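PDB 4OUA: proteolytically activated form of PPO4 Tyrosinase from Agaricus bisporus var. bisporus H97, which uses a pair of copper ions to hydroxylate monophenols and oxidise the resulting o-diphenols to o-quinones, the first step of melanin synthesis. Local coordinates for residues D251-H254 with G255-G258. Numbering follows the deposited sequence.
Sequences DDIH and GFVG. With CU1 (copper (I) ion), chain D.
Asp252 and Ile253 meet Phe256 one turn further along the closing turns of helix 246-258, a local i to i+3 and i+4 contact within the tyrosinase central domain. Successive backbone bonds join the two halves, among them Phe256 N to Asp252 O and Gly258 N to His254 O, each 3.0 Å; that from Val257 N to Ile253 O is weak. With CG anti to its own carbonyl carbon (chi1 -66°), the Phe256 ring lies back along the helix. Asp252 O lies against one face, displaced toward the rim near CG, and CZ reaches Asp252 CB at 4.1 Å. Ile253 CD1 approaches obliquely, 4.2 Å from Phe256 CD2. Beyond, the ring packs on Leu208, Glu211 and Thr215 of helix 201-224, a surface of mixed character. Without the ring, as with an alanine here, Asp252 CB and Ile253 CD1 would probably lose their aromatic neighbour and helix 201-224 a packing partner. From another side of the helix, His254 NE2 binds copper at 2.0 Å; His250 and His282 complete the protein ligands of this CuB site, and a water lies 2.3 Å from the metal. The second copper of the type 3 centre is about 6 Å from the His254 side chain. With NE2 taken up by the metal and ND1 weakly hydrogen-bonded to Met266 O, the imidazole probably has little freedom to turn.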
loop_
_atom_site.group_PDB
_atom_site.type_symbol
_atom_site.label_atom_id
_atom_site.label_comp_id
_atom_site.label_asym_id
_atom_site.label_seq_id
_atom_site.Cartn_x
_atom_site.Cartn_y
_atom_site.Cartn_z
ATOM N N ASP A 251 -2.351 11.218 -4.207
ATOM C CA ASP A 251 -1.185 12.063 -3.958
ATOM C C ASP A 251 -1.339 12.905 -2.695
ATOM O O ASP A 251 -0.359 13.177 -2.004
ATOM C CB ASP A 251 -0.921 12.980 -5.154
ATOM C CG ASP A 251 -0.506 12.216 -6.395
ATOM O OD1 ASP A 251 0.030 11.096 -6.254
ATOM O OD2 ASP A 251 -0.711 12.740 -7.511
ATOM N N ASP A 252 -2.569 13.315 -2.401
ATOM C CA ASP A 252 -2.839 14.177 -1.253
ATOM C C ASP A 252 -2.436 13.533 0.071
ATOM O O ASP A 252 -2.032 14.222 1.007
ATOM C CB ASP A 252 -4.321 14.561 -1.211
ATOM C CG ASP A 252 -4.710 15.519 -2.324
ATOM O OD1 ASP A 252 -4.079 15.470 -3.402
ATOM O OD2 ASP A 252 -5.647 16.321 -2.120
ATOM N N ILE A 253 -2.546 12.211 0.152
ATOM C CA ILE A 253 -2.226 11.507 1.389
ATOM C C ILE A 253 -0.721 11.449 1.624
ATOM O O ILE A 253 -0.267 11.471 2.766
ATOM C CB ILE A 253 -2.793 10.078 1.394
ATOM C CG1 ILE A 253 -4.301 10.102 1.132
ATOM C CG2 ILE A 253 -2.490 9.396 2.719
ATOM C CD1 ILE A 253 -5.080 10.908 2.146
ATOM N N HIS A 254 0.041 11.374 0.559
ATOM C CA HIS A 254 1.496 11.400 0.667
ATOM C C HIS A 254 1.963 12.774 1.128
ATOM O O HIS A 254 2.923 12.892 1.888
ATOM C CB HIS A 254 2.152 11.033 -0.666
ATOM C CG HIS A 254 2.136 9.566 -0.964
ATOM N ND1 HIS A 254 2.924 8.661 -0.288
ATOM C CD2 HIS A 254 1.428 8.847 -1.868
ATOM C CE1 HIS A 254 2.701 7.447 -0.760
ATOM N NE2 HIS A 254 1.795 7.531 -1.717
ATOM N N GLY A 255 1.288 13.820 0.660
ATOM C CA GLY A 255 1.609 15.182 1.041
ATOM C C GLY A 255 1.281 15.476 2.491
ATOM O O GLY A 255 2.080 16.081 3.203
ATOM N N PHE A 256 0.101 15.047 2.927
ATOM C CA PHE A 256 -0.344 15.282 4.297
ATOM C C PHE A 256 0.625 14.694 5.313
ATOM O O PHE A 256 0.924 15.314 6.332
ATOM C CB PHE A 256 -1.739 14.690 4.521
ATOM C CG PHE A 256 -2.825 15.368 3.735
ATOM C CD1 PHE A 256 -2.618 16.614 3.167
ATOM C CD2 PHE A 256 -4.059 14.760 3.569
ATOM C CE1 PHE A 256 -3.618 17.236 2.447
ATOM C CE2 PHE A 256 -5.061 15.378 2.851
ATOM C CZ PHE A 256 -4.840 16.616 2.289
ATOM N N VAL A 257 1.117 13.494 5.026
ATOM C CA VAL A 257 1.947 12.756 5.971
ATOM C C VAL A 257 3.417 13.156 5.906
ATOM O O VAL A 257 4.073 13.308 6.937
ATOM C CB VAL A 257 1.838 11.238 5.733
ATOM C CG1 VAL A 257 2.803 10.490 6.637
ATOM C CG2 VAL A 257 0.411 10.766 5.957
ATOM N N GLY A 258 3.932 13.327 4.694
ATOM C CA GLY A 258 5.351 13.564 4.501
ATOM C C GLY A 258 5.774 15.021 4.487
ATOM O O GLY A 258 6.881 15.353 4.911
HETATM CU CU CU1 D . 1.710 6.291 -3.275
HETATM O O HOH W 1 3.275 6.228 -4.918
#